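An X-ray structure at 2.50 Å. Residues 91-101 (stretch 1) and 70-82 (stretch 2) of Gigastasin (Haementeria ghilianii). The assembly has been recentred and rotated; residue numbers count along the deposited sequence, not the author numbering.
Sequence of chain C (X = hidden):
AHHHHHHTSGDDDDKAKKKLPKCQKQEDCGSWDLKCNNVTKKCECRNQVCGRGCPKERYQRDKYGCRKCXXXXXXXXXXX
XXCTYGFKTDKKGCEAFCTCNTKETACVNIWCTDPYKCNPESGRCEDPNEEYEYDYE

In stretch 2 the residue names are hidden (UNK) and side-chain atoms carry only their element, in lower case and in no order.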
ATOM      1  N   LYS C  91     -35.597  -8.949  15.270  1.00 64.86           N
ATOM      2  CA  LYS C  91     -36.239  -9.888  16.179  1.00 68.72           C
ATOM      3  C   LYS C  91     -36.331 -11.280  15.556  1.00 72.22           C
ATOM      4  O   LYS C  91     -36.555 -12.267  16.255  1.00 75.80           O
ATOM      5  CB  LYS C  91     -37.624  -9.374  16.575  1.00 67.97           C
ATOM      6  CG  LYS C  91     -37.593  -7.967  17.156  1.00 66.26           C
ATOM      7  CD  LYS C  91     -38.913  -7.576  17.799  1.00 71.88           C
ATOM      8  CE  LYS C  91     -40.045  -7.511  16.786  1.00 73.89           C
ATOM      9  NZ  LYS C  91     -41.342  -7.158  17.438  1.00 77.42           N
ATOM     10  N   LYS C  92     -36.146 -11.348  14.240  1.00 72.10           N
ATOM     11  CA  LYS C  92     -36.131 -12.619  13.525  1.00 76.01           C
ATOM     12  C   LYS C  92     -34.782 -13.309  13.668  1.00 73.18           C
ATOM     13  O   LYS C  92     -34.687 -14.533  13.572  1.00 78.88           O
ATOM     14  CB  LYS C  92     -36.438 -12.413  12.042  1.00 81.02           C
ATOM     15  CG  LYS C  92     -37.753 -11.728  11.749  1.00 88.59           C
ATOM     16  CD  LYS C  92     -37.914 -11.515  10.251  1.00 94.40           C
ATOM     17  CE  LYS C  92     -37.789 -12.832   9.495  1.00100.67           C
ATOM     18  NZ  LYS C  92     -37.891 -12.651   8.021  1.00102.96           N
ATOM     19  N   GLY C  93     -33.739 -12.515  13.885  1.00 63.71           N
ATOM     20  CA  GLY C  93     -32.385 -13.032  13.933  1.00 60.68           C
ATOM     21  C   GLY C  93     -31.611 -12.693  12.673  1.00 60.67           C
ATOM     22  O   GLY C  93     -30.482 -13.150  12.479  1.00 58.61           O
ATOM     23  N   CYS C  94     -32.223 -11.889  11.808  1.00 61.43           N
ATOM     24  CA  CYS C  94     -31.578 -11.452  10.574  1.00 61.52           C
ATOM     25  C   CYS C  94     -30.586 -10.331  10.845  1.00 60.14           C
ATOM     26  O   CYS C  94     -30.951  -9.296  11.399  1.00 59.40           O
ATOM     27  CB  CYS C  94     -32.620 -10.985   9.555  1.00 62.07           C
ATOM     28  SG  CYS C  94     -33.818 -12.242   9.061  1.00112.50           S
ATOM     29  N   GLU C  95     -29.332 -10.544  10.458  1.00 58.33           N
ATOM     30  CA  GLU C  95     -28.321  -9.503  10.585  1.00 52.58           C
ATOM     31  C   GLU C  95     -28.477  -8.505   9.449  1.00 45.69           C
ATOM     32  O   GLU C  95     -28.657  -8.897   8.298  1.00 44.78           O
ATOM     33  CB  GLU C  95     -26.908 -10.098  10.575  1.00 57.24           C
ATOM     34  CG  GLU C  95     -26.696 -11.242  11.558  1.00 66.44           C
ATOM     35  CD  GLU C  95     -25.245 -11.397  11.980  1.00 68.20           C
ATOM     36  OE1 GLU C  95     -24.428 -11.873  11.164  1.00 68.12           O
ATOM     37  OE2 GLU C  95     -24.919 -11.046  13.133  1.00 69.87           O
ATOM     38  N   ALA C  96     -28.413  -7.217   9.776  1.00 41.22           N
ATOM     39  CA  ALA C  96     -28.452  -6.158   8.765  1.00 43.06           C
ATOM     40  C   ALA C  96     -27.323  -6.314   7.741  1.00 44.15           C
ATOM     41  O   ALA C  96     -26.300  -6.938   8.020  1.00 41.53           O
ATOM     42  CB  ALA C  96     -28.375  -4.791   9.428  1.00 42.39           C
ATOM     43  N   PHE C  97     -27.517  -5.749   6.557  1.00 40.80           N
ATOM     44  CA  PHE C  97     -26.552  -5.903   5.483  1.00 45.02           C
ATOM     45  C   PHE C  97     -25.224  -5.246   5.827  1.00 49.02           C
ATOM     46  O   PHE C  97     -24.156  -5.808   5.577  1.00 52.33           O
ATOM     47  CB  PHE C  97     -27.089  -5.319   4.185  1.00 43.46           C
ATOM     48  CG  PHE C  97     -26.188  -5.550   3.007  1.00 47.79           C
ATOM     49  CD1 PHE C  97     -26.277  -6.718   2.271  1.00 50.25           C
ATOM     50  CD2 PHE C  97     -25.244  -4.602   2.638  1.00 46.97           C
ATOM     51  CE1 PHE C  97     -25.445  -6.937   1.183  1.00 54.15           C
ATOM     52  CE2 PHE C  97     -24.408  -4.817   1.556  1.00 45.33           C
ATOM     53  CZ  PHE C  97     -24.511  -5.983   0.827  1.00 51.49           C
ATOM     54  N   CYS C  98     -25.289  -4.049   6.390  1.00 48.93           N
ATOM     55  CA  CYS C  98     -24.072  -3.345   6.763  1.00 47.05           C
ATOM     56  C   CYS C  98     -24.348  -2.287   7.821  1.00 51.37           C
ATOM     57  O   CYS C  98     -24.063  -1.105   7.627  1.00 58.61           O
ATOM     58  CB  CYS C  98     -23.420  -2.704   5.540  1.00 41.53           C
ATOM     59  SG  CYS C  98     -21.630  -2.575   5.690  1.00 51.46           S
ATOM     60  N   THR C  99     -24.916  -2.727   8.934  1.00 48.59           N
ATOM     61  CA  THR C  99     -25.147  -1.861  10.077  1.00 46.05           C
ATOM     62  C   THR C  99     -24.584  -2.525  11.321  1.00 46.22           C
ATOM     63  O   THR C  99     -24.876  -3.687  11.600  1.00 48.16           O
ATOM     64  CB  THR C  99     -26.636  -1.568  10.268  1.00 47.17           C
ATOM     65  OG1 THR C  99     -27.122  -0.831   9.138  1.00 49.67           O
ATOM     66  CG2 THR C  99     -26.863  -0.763  11.543  1.00 45.99           C
ATOM     67  N   CYS C 100     -23.755  -1.799  12.056  1.00 46.08           N
ATOM     68  CA  CYS C 100     -23.158  -2.351  13.261  1.00 46.26           C
ATOM     69  C   CYS C 100     -24.010  -2.026  14.467  1.00 45.71           C
ATOM     70  O   CYS C 100     -24.724  -1.031  14.469  1.00 48.66           O
ATOM     71  CB  CYS C 100     -21.741  -1.814  13.456  1.00 47.48           C
ATOM     72  SG  CYS C 100     -20.535  -2.509  12.314  1.00 92.65           S
ATOM     73  N   ASN C 101     -23.948  -2.881  15.480  1.00 44.32           N
ATOM     74  CA  ASN C 101     -24.531  -2.571  16.775  1.00 48.37           C
ATOM     75  C   ASN C 101     -23.779  -1.433  17.445  1.00 52.18           C
ATOM     76  O   ASN C 101     -22.599  -1.216  17.170  1.00 44.03           O
ATOM     77  CB  ASN C 101     -24.513  -3.801  17.688  1.00 51.31           C
ATOM     78  CG  ASN C 101     -25.682  -4.735  17.442  1.00 50.88           C
ATOM     79  OD1 ASN C 101     -26.829  -4.303  17.354  1.00 55.52           O
ATOM     80  ND2 ASN C 101     -25.392  -6.025  17.332  1.00 47.31           N
ATOM     81  N   UNK C  70     -27.846 -19.443  10.279  1.00 66.11           N
ATOM     82  CA  UNK C  70     -28.630 -18.453   9.558  1.00 66.24           C
ATOM     83  C   UNK C  70     -30.099 -18.671   9.874  1.00 69.65           C
ATOM     84  O   UNK C  70     -30.588 -19.798   9.805  1.00 76.60           O
ATOM     85  c   UNK C  70     -29.138 -17.549   7.174  1.00 70.15           C
ATOM     86  c   UNK C  70     -28.389 -18.553   8.053  1.00 68.72           C
ATOM     87  c   UNK C  70     -28.976 -17.894   5.699  1.00 69.44           C
ATOM     88  c   UNK C  70     -28.662 -16.129   7.455  1.00 67.16           C
ATOM     89  N   UNK C  71     -30.801 -17.598  10.221  1.00 67.76           N
ATOM     90  CA  UNK C  71     -32.189 -17.711  10.674  1.00 71.44           C
ATOM     91  C   UNK C  71     -33.183 -17.764   9.512  1.00 71.06           C
ATOM     92  O   UNK C  71     -32.890 -17.301   8.410  1.00 69.42           O
ATOM     93  c   UNK C  71     -32.533 -16.546  11.606  1.00 70.85           C
ATOM     94  s   UNK C  71     -31.394 -16.356  12.998  1.00 78.08           S
ATOM     95  N   UNK C  72     -34.357 -18.335   9.770  1.00 73.91           N
ATOM     96  CA  UNK C  72     -35.415 -18.422   8.767  1.00 75.53           C
ATOM     97  C   UNK C  72     -35.890 -17.039   8.325  1.00 76.05           C
ATOM     98  O   UNK C  72     -36.169 -16.173   9.158  1.00 76.84           O
ATOM     99  c   UNK C  72     -37.574 -21.449   9.904  1.00 85.00           C
ATOM    100  c   UNK C  72     -36.596 -19.229   9.308  1.00 78.23           C
ATOM    101  c   UNK C  72     -37.364 -22.952   9.915  1.00 88.25           C
ATOM    102  c   UNK C  72     -36.324 -20.713   9.462  1.00 80.09           C
ATOM    103  n   UNK C  72     -38.639 -23.677  10.189  1.00 92.59           N
ATOM    104  N   UNK C  73     -35.981 -16.842   7.012  1.00 72.45           N
ATOM    105  CA  UNK C  73     -36.412 -15.573   6.450  1.00 76.91           C
ATOM    106  C   UNK C  73     -35.256 -14.645   6.118  1.00 75.14           C
ATOM    107  O   UNK C  73     -35.442 -13.592   5.505  1.00 74.76           O
ATOM    108  N   UNK C  74     -34.054 -15.044   6.525  1.00 65.14           N
ATOM    109  CA  UNK C  74     -32.858 -14.241   6.304  1.00 64.40           C
ATOM    110  C   UNK C  74     -32.065 -14.778   5.116  1.00 63.85           C
ATOM    111  O   UNK C  74     -31.959 -15.994   4.939  1.00 64.95           O
ATOM    112  c   UNK C  74     -31.988 -14.237   7.560  1.00 60.78           C
ATOM    113  s   UNK C  74     -32.916 -14.060   9.100  1.00 78.64           S
ATOM    114  N   UNK C  75     -31.508 -13.885   4.304  1.00 57.95           N
ATOM    115  CA  UNK C  75     -30.726 -14.331   3.153  1.00 57.93           C
ATOM    116  C   UNK C  75     -29.233 -14.386   3.478  1.00 54.62           C
ATOM    117  O   UNK C  75     -28.462 -15.037   2.778  1.00 52.91           O
ATOM    118  o   UNK C  75     -29.577 -11.694   2.807  1.00 56.81           O
ATOM    119  o   UNK C  75     -31.337 -11.111   1.633  1.00 65.05           O
ATOM    120  c   UNK C  75     -30.987 -13.440   1.928  1.00 59.78           C
ATOM    121  c   UNK C  75     -30.603 -11.983   2.147  1.00 60.66           C
ATOM    122  N   UNK C  76     -28.833 -13.693   4.537  1.00 54.04           N
ATOM    123  CA  UNK C  76     -27.460 -13.742   5.001  1.00 51.53           C
ATOM    124  C   UNK C  76     -26.488 -12.876   4.224  1.00 51.61           C
ATOM    125  O   UNK C  76     -25.285 -12.909   4.485  1.00 53.65           O
ATOM    126  N   UNK C  77     -27.000 -12.103   3.270  1.00 52.02           N
ATOM    127  CA  UNK C  77     -26.160 -11.183   2.504  1.00 44.40           C
ATOM    128  C   UNK C  77     -25.687 -10.021   3.365  1.00 46.00           C
ATOM    129  O   UNK C  77     -26.467  -9.436   4.112  1.00 46.72           O
ATOM    130  c   UNK C  77     -26.831 -13.299  -2.076  1.00 55.75           C
ATOM    131  c   UNK C  77     -27.760 -12.649   0.028  1.00 52.05           C
ATOM    132  c   UNK C  77     -27.735 -13.505  -1.056  1.00 53.13           C
ATOM    133  c   UNK C  77     -26.886 -11.578   0.106  1.00 52.73           C
ATOM    134  c   UNK C  77     -25.979 -11.384  -0.920  1.00 53.32           C
ATOM    135  c   UNK C  77     -25.950 -12.237  -2.006  1.00 58.12           C
ATOM    136  c   UNK C  77     -26.912 -10.651   1.284  1.00 46.05           C
ATOM    137  N   UNK C  78     -24.404  -9.685   3.258  1.00 45.22           N
ATOM    138  CA  UNK C  78     -23.858  -8.571   4.022  1.00 43.65           C
ATOM    139  C   UNK C  78     -22.504  -8.082   3.519  1.00 43.10           C
ATOM    140  O   UNK C  78     -21.792  -8.790   2.797  1.00 43.78           O
ATOM    141  c   UNK C  78     -22.565 -10.261   7.262  1.00 44.04           C
ATOM    142  c   UNK C  78     -23.905 -10.513   7.928  1.00 49.75           C
ATOM    143  n   UNK C  78     -23.784 -10.553   9.403  1.00 55.80           N
ATOM    144  c   UNK C  78     -23.730  -8.958   5.495  1.00 43.26           C
ATOM    145  c   UNK C  78     -22.741 -10.075   5.765  1.00 41.64           C
ATOM    146  N   UNK C  79     -22.160  -6.858   3.907  1.00 40.16           N
ATOM    147  CA  UNK C  79     -20.797  -6.372   3.764  1.00 39.55           C
ATOM    148  C   UNK C  79     -19.908  -7.202   4.685  1.00 39.83           C
ATOM    149  O   UNK C  79     -20.377  -7.713   5.702  1.00 39.83           O
ATOM    150  s   UNK C  79     -20.977  -4.507   5.857  1.00 40.61           S
ATOM    151  c   UNK C  79     -20.700  -4.886   4.105  1.00 39.19           C
ATOM    152  N   UNK C  80     -18.633  -7.342   4.337  1.00 37.16           N
ATOM    153  CA  UNK C  80     -17.747  -8.214   5.096  1.00 37.70           C
ATOM    154  C   UNK C  80     -16.900  -7.421   6.087  1.00 39.28           C
ATOM    155  O   UNK C  80     -15.692  -7.619   6.231  1.00 39.00           O
ATOM    156  c   UNK C  80     -16.902  -9.042   4.136  1.00 30.20           C
ATOM    157  c   UNK C  80     -17.121 -10.895   2.374  1.00 36.04           C
ATOM    158  n   UNK C  80     -18.146 -11.753   1.787  1.00 42.72           N
ATOM    159  n   UNK C  80     -18.943 -13.461   0.493  1.00 48.35           N
ATOM    160  c   UNK C  80     -17.920 -12.752   0.943  1.00 44.75           C
ATOM    161  c   UNK C  80     -17.809  -9.895   3.271  1.00 33.31           C
ATOM    162  n   UNK C  80     -16.685 -13.045   0.551  1.00 40.75           N
ATOM    163  N   UNK C  81     -17.590  -6.537   6.793  1.00 46.83           N
ATOM    164  CA  UNK C  81     -17.008  -5.695   7.822  1.00 42.41           C
ATOM    165  C   UNK C  81     -17.092  -6.367   9.190  1.00 43.22           C
ATOM    166  O   UNK C  81     -18.124  -6.940   9.545  1.00 47.76           O
ATOM    167  c   UNK C  81     -15.920  -2.710   8.150  1.00 34.01           C
ATOM    168  c   UNK C  81     -18.261  -2.169   8.887  1.00 32.45           C
ATOM    169  c   UNK C  81     -17.736  -4.357   7.845  1.00 36.98           C
ATOM    170  c   UNK C  81     -17.206  -3.257   8.743  1.00 35.36           C
ATOM    171  N   UNK C  82     -16.009  -6.298   9.960  1.00 38.27           N
ATOM    172  CA  UNK C  82     -16.013  -6.836  11.310  1.00 37.20           C
ATOM    173  C   UNK C  82     -16.533  -5.854  12.354  1.00 36.97           C
ATOM    174  O   UNK C  82     -15.777  -5.029  12.867  1.00 39.04           O
TER
HETATM  175  O   HOH W   1     -26.818 -10.488   6.544  1.00 42.91           O

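Position 70 carries four side-chain carbons, forked at the second, and touches nothing on stretch 1; a branch beyond CB identifies Leu-70. At position 71 the side chain is one carbon followed by one sulfur, which defines Cys-71. It points toward stretch 1, with its SG 3.4 Å from Gly-93 O, and is bonded covalently elsewhere in the structure. Gly-93 has no room for a side chain here: an ideal CB on it would lie 2.4 Å from Cys-71 SG, and its backbone angles (105/6) themselves call for glycine.

Position 72 has four carbons in a row ending in nitrogen, an extended chain whose end leads away from stretch 1. This is Lys-72, whose backbone O lies 3.7 Å from Lys-92 CE. Position 73 has no side-chain atoms and is Gly-73. Its phi/psi of 93/-8 suits glycine, and a CB would clash with Lys-92 NZ, which lies 3.6 Å from Gly-73 CA.

Position 74 again shows one carbon and one sulfur, the sulfur 2.0 Å from Cys-94 SG. That is bonding distance, so the residue is Cys-74, in a disulfide with a chi3 of -81°. Its backbone N donates to Cys-71 O (3.2 Å), closing a type II turn with Gly-73 at its third position.

Position 75 has two carbons, the second carrying two oxygens, and does not reach stretch 1. A carboxylate this short is Asp-75; its OD1 accepts a hydrogen bond from the backbone N of position 77 at 2.7 Å, bracing the loop. Position 76, without side-chain atoms and with phi at 80°, is Gly-76; a CB would point away from stretch 1 and be crowded by Leu-70 CD1 at 3.1 Å.

At position 77 one carbon leads to a ring of six carbons with no further atom attached, hence Phe-77. Its CB lies 4.0 Å from Phe-97 CE1, while the ring leads away. Position 78 has four carbons in a row ending in nitrogen, and that nitrogen approaches the Glu-95 carboxylate: Lys-78. The salt bridge from its NZ to Glu-95 OE1 is modelled at 2.3 Å, too short to be taken literally.

Position 79 is one carbon and one sulfur, the sulfur 2.0 Å from Cys-98 SG, giving Cys-79 and a second disulfide, with a chi3 of 91°. Position 80 has three carbons, a nitrogen, and a carbon bearing two more nitrogens, and touches nothing on stretch 1; this guanidinium marks Arg-80, whose CA-to-CB bond points away from stretch 1. Position 81 has four carbons forked at the second, so it is Leu-81, its CD2 4.1 Å from Cys-100 SG. Position 82 lacks side-chain atoms and is Gly-82.

Two disulfides thus fasten the stretches together. Between them, a water donates to Phe-77 O (2.7 Å) and Glu-95 O (3.0 Å), and Lys-78 CA sits over one face of the Phe-97 ring, 3.8 Å from its centroid. The hydrogen bond from Cys-79 N to Phe-97 O (2.8 Å) joins the backbones directly beside the second disulfide.

Stretch 2, residues 70-82: LCKGCDGFKCRLG
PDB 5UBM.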